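Local coordinates for protein xylosidase (Xanthomonas axonopodis pv. citri, PDB 6XN2) that probably hydrolyses xylan-derived oligosaccharides as a family 43 glycoside hydrolase, holding beta-D-xylopyranose units in the central pocket of a beta-propeller, at residues A[113-118]-A[134-139]; A[140-145]-A[190-195]; A[82-87]-A[105-110]; A[167-172]-A[255-260]. One frame throughout, in Å; residues are numbered along the deposited sequence.

Contact 1 of 4, residues A[113-118]-A[134-139]. With XYP (beta-D-xylopyranose), chain E.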
# COMPACT_ATOMS: atom_id res chain seq x y z
N ALA A 113 17.04 10.44 -5.07
CA ALA A 113 15.72 11.03 -4.87
C ALA A 113 15.78 12.48 -4.44
O ALA A 113 16.65 12.87 -3.66
CB ALA A 113 14.93 10.23 -3.84
N GLN A 114 14.84 13.29 -4.93
CA GLN A 114 14.75 14.68 -4.51
C GLN A 114 13.68 14.90 -3.45
O GLN A 114 13.89 15.61 -2.46
CB GLN A 114 14.47 15.60 -5.71
CG GLN A 114 14.56 17.08 -5.37
CD GLN A 114 13.69 17.96 -6.27
OE1 GLN A 114 13.64 17.77 -7.48
NE2 GLN A 114 13.01 18.92 -5.66
N ARG A 115 12.52 14.28 -3.65
CA ARG A 115 11.37 14.58 -2.80
C ARG A 115 10.31 13.49 -2.82
O ARG A 115 10.42 12.50 -3.55
CB ARG A 115 10.75 15.91 -3.23
CG ARG A 115 10.21 15.88 -4.65
CD ARG A 115 9.90 17.27 -5.18
NE ARG A 115 9.10 17.19 -6.40
CZ ARG A 115 7.79 17.45 -6.45
NH1 ARG A 115 7.14 17.83 -5.36
NH2 ARG A 115 7.14 17.34 -7.61
N GLN A 116 9.27 13.70 -2.01
CA GLN A 116 8.08 12.87 -1.97
C GLN A 116 8.37 11.40 -1.67
O GLN A 116 8.30 10.53 -2.54
CB GLN A 116 7.30 13.02 -3.28
CG GLN A 116 6.74 14.43 -3.45
CD GLN A 116 5.85 14.57 -4.66
OE1 GLN A 116 6.25 14.27 -5.78
NE2 GLN A 116 4.63 15.04 -4.44
N MET A 117 8.71 11.16 -0.41
CA MET A 117 8.89 9.81 0.10
C MET A 117 7.53 9.23 0.43
O MET A 117 6.98 9.48 1.51
CB MET A 117 9.80 9.84 1.32
CG MET A 117 11.17 10.45 1.04
SD MET A 117 12.29 9.20 0.37
CE MET A 117 13.01 8.55 1.88
N TRP A 118 6.96 8.50 -0.52
CA TRP A 118 5.61 7.96 -0.42
C TRP A 118 5.48 6.56 0.15
O TRP A 118 6.42 6.03 0.64
CB TRP A 118 4.90 8.13 -1.76
CG TRP A 118 4.54 9.57 -2.07
CD1 TRP A 118 4.91 10.66 -1.40
CD2 TRP A 118 3.72 10.03 -3.14
NE1 TRP A 118 4.38 11.77 -1.96
CE2 TRP A 118 3.64 11.42 -3.03
CE3 TRP A 118 3.02 9.41 -4.16
CZ2 TRP A 118 2.90 12.18 -3.90
CZ3 TRP A 118 2.31 10.17 -5.01
CH2 TRP A 118 2.25 11.53 -4.89
N PRO A 134 8.85 4.43 -2.62
CA PRO A 134 8.78 5.25 -3.83
C PRO A 134 9.21 6.68 -3.54
O PRO A 134 8.83 7.27 -2.51
CB PRO A 134 7.30 5.17 -4.19
CG PRO A 134 6.60 5.11 -2.85
CD PRO A 134 7.57 4.42 -1.89
N ALA A 135 10.02 7.24 -4.42
CA ALA A 135 10.38 8.65 -4.31
C ALA A 135 10.55 9.22 -5.70
O ALA A 135 10.65 8.49 -6.68
CB ALA A 135 11.65 8.82 -3.48
N LYS A 136 10.58 10.54 -5.77
CA LYS A 136 10.62 11.24 -7.04
C LYS A 136 12.03 11.76 -7.32
O LYS A 136 12.64 12.41 -6.46
CB LYS A 136 9.61 12.39 -7.03
CG LYS A 136 9.36 13.02 -8.38
CD LYS A 136 8.18 13.97 -8.33
CE LYS A 136 6.87 13.24 -8.59
NZ LYS A 136 5.71 14.12 -8.26
N ARG A 137 12.52 11.52 -8.52
CA ARG A 137 13.81 12.02 -8.93
C ARG A 137 13.72 13.50 -9.20
O ARG A 137 12.66 14.05 -9.36
CB ARG A 137 14.27 11.36 -10.21
CG ARG A 137 14.38 9.87 -10.17
CD ARG A 137 15.03 9.24 -11.38
NE ARG A 137 14.57 9.79 -12.63
CZ ARG A 137 14.12 9.08 -13.65
NH1 ARG A 137 14.04 7.79 -13.55
NH2 ARG A 137 13.74 9.67 -14.76
N ALA A 138 14.87 14.15 -9.29
CA ALA A 138 14.87 15.58 -9.56
C ALA A 138 14.10 15.92 -10.83
O ALA A 138 13.50 16.99 -10.92
CB ALA A 138 16.29 16.09 -9.66
N ASP A 139 14.09 15.01 -11.80
CA ASP A 139 13.40 15.26 -13.07
C ASP A 139 11.91 14.94 -13.01
O ASP A 139 11.24 14.89 -14.05
CB ASP A 139 14.06 14.49 -14.22
CG ASP A 139 13.89 12.97 -14.11
OD1 ASP A 139 13.22 12.45 -13.19
OD2 ASP A 139 14.45 12.27 -14.99
O1 XYP E . -1.59 8.97 -3.95
C1 XYP E . -1.22 8.62 -2.64
C2 XYP E . -0.14 7.56 -2.72
C3 XYP E . 0.61 7.41 -1.44
C4 XYP E . 1.03 8.76 -0.91
C5 XYP E . -0.18 9.64 -0.78
O2 XYP E . -0.65 6.28 -3.06
O3 XYP E . 1.72 6.65 -1.83
O4 XYP E . 1.59 8.62 0.36
O5 XYP E . -0.80 9.80 -2.02
O HOH W 1 11.05 16.59 -8.42
O HOH W 2 4.49 17.08 -7.93
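Gln114 and Arg115 both face Lys136, a classic beta bulge on strand 128-136 in a beta-propeller blade. Lys136 O receives Gln114 N at 2.8 Å and, more weakly, Arg115 N, while Lys136 N returns a bond to Arg115 O. Above this backbone three long side chains run side by side. Lys136 CG lies anti to its own backbone N (chi1 -168°), and a bend at chi3 (-87°) turns NZ to the Gln116 amide oxygen. NZ meets OE1 in the amide's carbonyl plane; the modelled NZ to OE1 distance of 2.5 Å is short, and its exact value is doubtful. The same OE1 stands 3.5 Å above the centre of one face of the Arg115 guanidinium, so one amide oxygen borders both cationic groups. Arg115 NH2 and Lys136 NZ are 3.6 Å apart, a like-charge approach and not a bond, probably eased by this amide oxygen and by a water that accepts from both, weakly from the lysine. Farther along, Trp118 CB packs on Pro134 CG at 3.6 Å, and Trp118 N bonds to Pro134 O. This fixes the root of an indole that presents one face to the bound xylose. Trp118 NE1 bonds to Phe81 O, and xylose C4 sits 3.6 Å above the indole plane, offset toward the rim.

Contact 2 of 4, residues A[140-145]-A[190-195]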
# COMPACT_ATOMS: atom_id res chain seq x y z
N GLY A 140 11.40 14.70 -11.81
CA GLY A 140 9.96 14.55 -11.62
C GLY A 140 9.41 13.14 -11.74
O GLY A 140 8.22 12.93 -11.49
N MET A 141 10.22 12.18 -12.10
CA MET A 141 9.77 10.83 -12.24
C MET A 141 9.90 10.00 -10.98
O MET A 141 10.92 9.98 -10.37
CB MET A 141 10.56 10.12 -13.33
CG MET A 141 10.50 10.72 -14.72
SD MET A 141 8.86 10.76 -15.42
CE MET A 141 8.31 12.33 -14.92
N PHE A 142 8.82 9.32 -10.61
CA PHE A 142 8.83 8.37 -9.50
C PHE A 142 9.58 7.10 -9.86
O PHE A 142 9.47 6.59 -10.98
CB PHE A 142 7.41 8.00 -9.07
CG PHE A 142 6.79 8.94 -8.07
CD1 PHE A 142 7.35 9.12 -6.82
CD2 PHE A 142 5.61 9.61 -8.37
CE1 PHE A 142 6.78 9.97 -5.90
CE2 PHE A 142 5.03 10.45 -7.45
CZ PHE A 142 5.61 10.64 -6.21
N GLN A 143 10.24 6.52 -8.89
CA GLN A 143 10.89 5.23 -8.99
C GLN A 143 10.89 4.63 -7.58
O GLN A 143 10.58 5.25 -6.63
CB GLN A 143 12.30 5.30 -9.56
CG GLN A 143 12.40 5.16 -11.06
CD GLN A 143 13.79 4.85 -11.53
OE1 GLN A 143 14.55 5.72 -11.79
NE2 GLN A 143 14.11 3.62 -11.65
N ILE A 144 11.24 3.38 -7.49
CA ILE A 144 11.22 2.69 -6.23
C ILE A 144 12.64 2.35 -5.83
O ILE A 144 13.37 1.72 -6.60
CB ILE A 144 10.35 1.42 -6.31
CG1 ILE A 144 8.90 1.83 -6.51
CG2 ILE A 144 10.52 0.59 -5.04
CD1 ILE A 144 8.01 0.70 -6.83
N GLY A 145 13.04 2.82 -4.65
CA GLY A 145 14.35 2.51 -4.12
C GLY A 145 14.25 1.54 -2.96
O GLY A 145 13.15 1.22 -2.50
N GLY A 190 -1.38 10.75 -10.24
CA GLY A 190 -0.13 11.24 -9.73
C GLY A 190 0.98 10.22 -9.57
O GLY A 190 2.11 10.54 -9.48
N GLY A 191 0.61 8.98 -9.57
CA GLY A 191 1.57 7.94 -9.41
C GLY A 191 2.35 7.62 -10.65
O GLY A 191 3.16 6.73 -10.49
N GLN A 192 1.80 8.00 -11.85
CA GLN A 192 2.49 7.94 -13.15
C GLN A 192 2.49 6.60 -13.89
O GLN A 192 3.06 6.51 -14.98
CB GLN A 192 3.95 8.41 -13.01
CG GLN A 192 4.11 9.82 -12.42
CD GLN A 192 5.56 10.24 -12.23
OE1 GLN A 192 6.48 9.42 -12.25
NE2 GLN A 192 5.77 11.53 -12.04
N LEU A 193 1.84 5.58 -13.34
CA LEU A 193 1.83 4.26 -14.00
C LEU A 193 1.26 4.31 -15.42
O LEU A 193 1.60 3.49 -16.28
CB LEU A 193 1.05 3.25 -13.15
CG LEU A 193 0.84 1.83 -13.70
CD1 LEU A 193 2.16 1.07 -13.86
CD2 LEU A 193 -0.12 1.05 -12.81
N GLN A 194 0.39 5.29 -15.67
CA GLN A 194 -0.27 5.43 -16.96
C GLN A 194 0.70 5.80 -18.08
O GLN A 194 0.39 5.64 -19.25
CB GLN A 194 -1.39 6.48 -16.88
CG GLN A 194 -0.91 7.91 -16.69
CD GLN A 194 -0.67 8.28 -15.24
OE1 GLN A 194 -0.57 7.42 -14.36
NE2 GLN A 194 -0.57 9.58 -14.98
N HIS A 195 1.88 6.30 -17.70
CA HIS A 195 2.91 6.66 -18.68
C HIS A 195 3.81 5.49 -19.09
O HIS A 195 4.79 5.69 -19.81
CB HIS A 195 3.77 7.79 -18.15
CG HIS A 195 3.07 9.11 -18.13
ND1 HIS A 195 2.74 9.76 -16.96
CD2 HIS A 195 2.62 9.89 -19.14
CE1 HIS A 195 2.12 10.89 -17.25
NE2 HIS A 195 2.03 10.99 -18.57
O HOH W 3 7.49 7.05 -12.72
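The side-chain amide of Gln192 pairs with the backbone of Gly140 and Phe142, where the chain enters strand 142-149 of a beta-propeller blade. One flat group thereby serves two backbone positions: NE2 donates to Gly140 O at 2.9 Å and OE1 accepts from Phe142 N, also at 2.9 Å. Both bonds are nearly straight at hydrogen. Gly140 O lies close to the plane of the amide, whereas Phe142 N reaches OE1 from a position tilted 30° out of that plane. A water donates to OE1 and to Phe142 O, giving the amide oxygen a second donor and tying it to the strand at another point.

Around this pair, Met141 crosses the glutamine chain at about a right angle, its CE 3.9 Å from NE2. The Phe142 ring also crosses it, with ring and amide planes 60° apart. The edge of that ring is turned to the loop, so that Phe142 CE2 lies 3.6 Å from Gly190 O.

What places the amide lies one step farther out. Gln192 stands between two short 3-10 segments, 190-191 and 193-195, and its chain extends beyond CG across to the blade. Gly191 O bonds to Ser168 OG, which ties the 190-195 loop to the 167-172 segment, and Trp118 meets the Phe142 ring with planes at about 45°. Behind the glutamine, the 3-10 turn closes through His195 N, 3.0 Å from Gln192 O.

Contact 3 of 4, residues A[82-87]-A[105-110]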
# COMPACT_ATOMS: atom_id res chain seq x y z
N ASP A 82 4.28 16.06 0.48
CA ASP A 82 5.70 16.34 0.46
C ASP A 82 6.47 15.65 1.55
O ASP A 82 7.32 16.22 2.17
CB ASP A 82 5.88 17.83 0.66
CG ASP A 82 7.18 18.33 0.13
OD1 ASP A 82 7.76 17.69 -0.75
OD2 ASP A 82 7.62 19.39 0.60
N MET A 83 6.19 14.38 1.76
CA MET A 83 6.87 13.62 2.78
C MET A 83 8.36 13.47 2.51
O MET A 83 8.77 13.42 1.39
CB MET A 83 6.14 12.32 2.96
CG MET A 83 4.67 12.56 3.16
SD MET A 83 3.67 12.40 1.71
CE MET A 83 3.39 10.67 1.82
N ALA A 84 9.16 13.41 3.57
CA ALA A 84 10.61 13.37 3.39
C ALA A 84 11.29 12.24 4.16
O ALA A 84 12.48 12.02 4.02
CB ALA A 84 11.23 14.70 3.81
N ASP A 85 10.53 11.56 5.00
CA ASP A 85 11.17 10.57 5.90
C ASP A 85 10.21 9.46 6.30
O ASP A 85 9.03 9.58 6.06
CB ASP A 85 11.65 11.29 7.16
CG ASP A 85 10.52 11.70 8.07
OD1 ASP A 85 10.16 10.92 8.89
OD2 ASP A 85 10.02 12.80 7.92
N TYR A 86 10.75 8.42 6.92
CA TYR A 86 9.97 7.33 7.37
C TYR A 86 10.26 6.97 8.80
O TYR A 86 11.36 7.01 9.24
CB TYR A 86 10.25 6.08 6.53
CG TYR A 86 9.88 6.20 5.09
CD1 TYR A 86 8.61 6.48 4.71
CD2 TYR A 86 10.81 6.02 4.12
CE1 TYR A 86 8.27 6.60 3.41
CE2 TYR A 86 10.48 6.14 2.80
CZ TYR A 86 9.21 6.44 2.45
OH TYR A 86 8.87 6.57 1.15
N HIS A 87 9.20 6.64 9.50
CA HIS A 87 9.34 6.09 10.86
C HIS A 87 8.95 4.62 10.83
O HIS A 87 8.38 4.18 9.87
CB HIS A 87 8.42 6.79 11.85
CG HIS A 87 8.88 8.14 12.24
ND1 HIS A 87 9.03 8.50 13.54
CD2 HIS A 87 9.19 9.21 11.52
CE1 HIS A 87 9.42 9.74 13.59
NE2 HIS A 87 9.53 10.18 12.39
N LEU A 105 14.84 6.72 7.96
CA LEU A 105 15.34 7.07 6.66
C LEU A 105 14.83 8.42 6.28
O LEU A 105 13.69 8.72 6.50
CB LEU A 105 14.90 6.06 5.59
CG LEU A 105 15.37 6.30 4.17
CD1 LEU A 105 16.87 6.32 4.08
CD2 LEU A 105 14.79 5.32 3.19
N HIS A 106 15.72 9.23 5.72
CA HIS A 106 15.36 10.59 5.27
C HIS A 106 15.79 10.70 3.82
O HIS A 106 16.79 10.13 3.47
CB HIS A 106 16.01 11.66 6.16
CG HIS A 106 15.44 13.02 5.96
ND1 HIS A 106 15.81 13.83 4.93
CD2 HIS A 106 14.55 13.72 6.67
CE1 HIS A 106 15.15 14.95 4.99
NE2 HIS A 106 14.39 14.91 6.04
N VAL A 107 15.09 11.52 3.03
CA VAL A 107 15.36 11.73 1.58
C VAL A 107 16.75 12.33 1.34
O VAL A 107 17.30 12.09 0.30
CB VAL A 107 14.25 12.57 0.94
CG1 VAL A 107 14.29 14.00 1.41
CG2 VAL A 107 14.29 12.47 -0.57
N ARG A 108 17.31 13.06 2.30
CA ARG A 108 18.68 13.60 2.19
C ARG A 108 19.73 12.48 2.08
O ARG A 108 20.77 12.75 1.53
CB ARG A 108 18.93 14.53 3.38
CG ARG A 108 19.33 13.82 4.65
CD ARG A 108 19.80 14.76 5.73
NE ARG A 108 18.77 15.71 6.07
CZ ARG A 108 18.04 15.58 7.13
NH1 ARG A 108 17.09 16.45 7.41
NH2 ARG A 108 18.25 14.56 7.92
N ASP A 109 19.47 11.27 2.59
CA ASP A 109 20.39 10.12 2.51
C ASP A 109 20.03 9.21 1.33
O ASP A 109 20.60 8.16 1.23
CB ASP A 109 20.45 9.40 3.85
CG ASP A 109 21.02 10.29 4.92
OD1 ASP A 109 21.99 10.95 4.64
OD2 ASP A 109 20.46 10.33 5.99
N VAL A 110 19.07 9.64 0.52
CA VAL A 110 18.71 8.90 -0.73
C VAL A 110 19.24 9.75 -1.88
O VAL A 110 18.55 10.64 -2.31
CB VAL A 110 17.20 8.67 -0.83
CG1 VAL A 110 16.87 7.86 -2.06
CG2 VAL A 110 16.66 7.99 0.41
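Asp85 and His106 form a non-hydrogen-bonded antiparallel pair in the hairpin of strands 85-91 and 99-106, their CA atoms 4.2 Å apart. Two backbone bonds flank the pair: Tyr86 N gives to Leu105 O at 3.0 Å, and Val107 N gives to Ala84 O at 2.8 Å. Ala84 O has a further role, because it sits 3.6 Å above the centre of one face of the His106 imidazole. The opposite face carries Arg108 NH1, and Arg108 N bonds ND1 near the ring plane; the ring is flanked on both faces and its rotation is fixed by the bond at ND1. Ala84 CB packs against Val107 CG1 beside it.

On the face opposite Asp85 and His106, Tyr86 and Leu105 lie side by side and point the same way, with Leu105 CD2 at the ring edge, 4.1 Å from Tyr86 CD2. The phenol hydroxyl bonds to Trp118 O, linking this face to the sugar-binding loop. Asp85 CB touches His106 CD2 at 3.8 Å, but its carboxylate turns away and bonds to His66 ND1. After His106 the chain leaves the strand in a 3-10 turn. Strand 99-106 is outermost in its sheet of four, an antiparallel arrangement typical of a beta-propeller blade.

Contact 4 of 4, residues A[167-172]-A[255-260]. With XYP (beta-D-xylopyranose), chain E.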
# COMPACT_ATOMS: atom_id res chain seq x y z
N TYR A 167 9.44 1.81 -11.53
CA TYR A 167 8.81 3.05 -11.88
C TYR A 167 7.50 3.19 -11.11
O TYR A 167 7.22 2.30 -10.31
CB TYR A 167 8.56 3.10 -13.37
CG TYR A 167 7.88 1.90 -13.92
CD1 TYR A 167 8.57 0.82 -14.32
CD2 TYR A 167 6.55 1.89 -14.10
CE1 TYR A 167 7.97 -0.26 -14.83
CE2 TYR A 167 5.93 0.82 -14.63
CZ TYR A 167 6.66 -0.27 -15.00
OH TYR A 167 6.09 -1.36 -15.51
N SER A 168 6.83 4.38 -11.15
CA SER A 168 5.57 4.60 -10.45
C SER A 168 5.80 4.44 -8.93
O SER A 168 6.92 4.64 -8.43
CB SER A 168 4.49 3.64 -10.96
OG SER A 168 3.19 4.05 -10.57
N ILE A 169 4.75 4.12 -8.19
CA ILE A 169 4.82 4.12 -6.74
C ILE A 169 4.25 2.92 -6.01
O ILE A 169 4.06 1.90 -6.59
CB ILE A 169 3.99 5.32 -6.23
CG1 ILE A 169 2.59 5.28 -6.80
CG2 ILE A 169 4.54 6.62 -6.68
CD1 ILE A 169 1.67 6.31 -6.22
N ASP A 170 4.12 3.06 -4.69
CA ASP A 170 3.39 2.11 -3.85
C ASP A 170 3.88 0.66 -3.88
O ASP A 170 3.11 -0.26 -4.19
CB ASP A 170 1.91 2.16 -4.24
CG ASP A 170 1.26 3.46 -3.85
OD1 ASP A 170 1.98 4.34 -3.31
OD2 ASP A 170 0.03 3.62 -4.06
N PRO A 171 5.12 0.43 -3.52
CA PRO A 171 5.57 -0.95 -3.54
C PRO A 171 4.97 -1.80 -2.45
O PRO A 171 4.66 -1.32 -1.41
CB PRO A 171 7.04 -0.83 -3.23
CG PRO A 171 7.14 0.39 -2.42
CD PRO A 171 6.14 1.32 -2.99
N ALA A 172 4.75 -3.05 -2.77
CA ALA A 172 4.36 -4.04 -1.77
C ALA A 172 5.16 -5.31 -2.01
O ALA A 172 5.16 -5.84 -3.12
CB ALA A 172 2.87 -4.33 -1.83
N PHE A 255 -8.12 -1.06 -10.80
CA PHE A 255 -6.99 -0.67 -10.00
C PHE A 255 -6.58 0.79 -10.12
O PHE A 255 -6.52 1.30 -11.17
CB PHE A 255 -5.81 -1.58 -10.33
CG PHE A 255 -4.52 -1.15 -9.72
CD1 PHE A 255 -4.21 -1.49 -8.45
CD2 PHE A 255 -3.64 -0.39 -10.43
CE1 PHE A 255 -3.05 -1.10 -7.88
CE2 PHE A 255 -2.47 0.01 -9.86
CZ PHE A 255 -2.17 -0.34 -8.58
N PHE A 256 -6.31 1.45 -9.00
CA PHE A 256 -5.87 2.82 -8.99
C PHE A 256 -4.48 2.93 -8.40
O PHE A 256 -3.63 3.43 -9.05
CB PHE A 256 -6.79 3.70 -8.21
CG PHE A 256 -6.51 5.17 -8.32
CD1 PHE A 256 -5.70 5.80 -7.42
CD2 PHE A 256 -7.13 5.93 -9.27
CE1 PHE A 256 -5.48 7.13 -7.50
CE2 PHE A 256 -6.91 7.27 -9.35
CZ PHE A 256 -6.09 7.87 -8.46
N GLU A 257 -4.28 2.47 -7.18
CA GLU A 257 -2.99 2.51 -6.51
C GLU A 257 -2.91 1.56 -5.31
O GLU A 257 -3.81 0.85 -5.03
CB GLU A 257 -2.63 3.92 -6.05
CG GLU A 257 -3.40 4.47 -4.88
CD GLU A 257 -3.35 5.98 -4.76
OE1 GLU A 257 -2.57 6.62 -5.43
OE2 GLU A 257 -4.08 6.55 -3.96
N GLY A 258 -1.74 1.51 -4.70
CA GLY A 258 -1.51 0.77 -3.46
C GLY A 258 -1.84 -0.71 -3.41
O GLY A 258 -2.62 -1.13 -2.54
N PRO A 259 -1.24 -1.52 -4.26
CA PRO A 259 -1.53 -2.94 -4.22
C PRO A 259 -0.99 -3.61 -2.97
O PRO A 259 -0.08 -3.18 -2.40
CB PRO A 259 -0.78 -3.48 -5.42
CG PRO A 259 0.29 -2.55 -5.65
CD PRO A 259 -0.17 -1.21 -5.19
N TRP A 260 -1.64 -4.67 -2.57
CA TRP A 260 -1.17 -5.48 -1.44
C TRP A 260 -1.59 -6.90 -1.73
O TRP A 260 -2.67 -7.13 -2.25
CB TRP A 260 -1.76 -4.99 -0.11
CG TRP A 260 -1.29 -5.78 1.10
CD1 TRP A 260 -1.88 -6.91 1.61
CD2 TRP A 260 -0.15 -5.51 1.93
NE1 TRP A 260 -1.17 -7.35 2.71
CE2 TRP A 260 -0.11 -6.51 2.93
CE3 TRP A 260 0.83 -4.51 1.94
CZ2 TRP A 260 0.87 -6.54 3.92
CZ3 TRP A 260 1.81 -4.54 2.92
CH2 TRP A 260 1.82 -5.55 3.90
O1 XYP E . -1.59 8.97 -3.95
C1 XYP E . -1.22 8.62 -2.64
C2 XYP E . -0.14 7.56 -2.72
C3 XYP E . 0.61 7.41 -1.44
C4 XYP E . 1.03 8.76 -0.91
C5 XYP E . -0.18 9.64 -0.78
O2 XYP E . -0.65 6.28 -3.06
O3 XYP E . 1.72 6.65 -1.83
O4 XYP E . 1.59 8.62 0.36
O5 XYP E . -0.80 9.80 -2.02
O HOH W 4 1.18 -0.71 -2.24
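Asp170 and Glu257 reach the same xylose through different first torsions. In Asp170, CG stands anti to the carbonyl carbon (chi1 -69°) and the carboxylate lies between the sugar and Gly258. In Glu257, CG sits between backbone N and carbonyl carbon (chi1 73°), and the extended chain beyond it carries the carboxylate to the edge of the sugar at its C1 end, beside O1 and O2. Xylose O3 donates to Asp170 OD1 at 2.8 Å and O2 to Asp170 OD2 at 2.9 Å, one hydroxyl to each oxygen, while xylose O1 donates to Glu257 OE1 at 2.9 Å. OD2 also takes a weak bond from Gly258 N, strongly bent at the hydrogen (122°), and rests against Glu257 CB at 3.3 Å. The two carboxylates approach to 4.2 Å between Asp170 OD2 and Glu257 OE1, with the sugar hydroxyls engaging both. This is the axial pocket of the beta-propeller, where the chain at 169-172 and the start of strand 257-264, both next to the central channel, run in nearly the same direction. Asp50 and Ala119 also hydrogen-bond the xylose, and a calcium ion lies close to Gly258. Farther along the two segments a water donates to Asp170 O and Pro259 O, bridging backbones that share no direct bond there. Beyond it, Ala172 CB abuts Pro259 O at 3.2 Å.

Contact 4 is the buried one, centred about 6 Å from the centre of the chain, and its chemistry is carboxylate to sugar. Contacts 1, 2 and 3 have their centres 15 to 17 Å out and are partly buried; they rely on backbone pairing, amide bonds and apolar packing. Contacts 1 and 2 hold the same sheet through neighbouring strands 128-136 and 142-149, joined where Ala135 O meets Gln143 N. Contact 3 belongs to the preceding blade and reaches contact 1 through Met83 O to Met117 N. Contacts 1, 3 and 4 all bring residues to the xylose pocket, and Trp118 packs on Ile169 between contacts 1 and 4; contact 3 touches neither contact 2 nor contact 4.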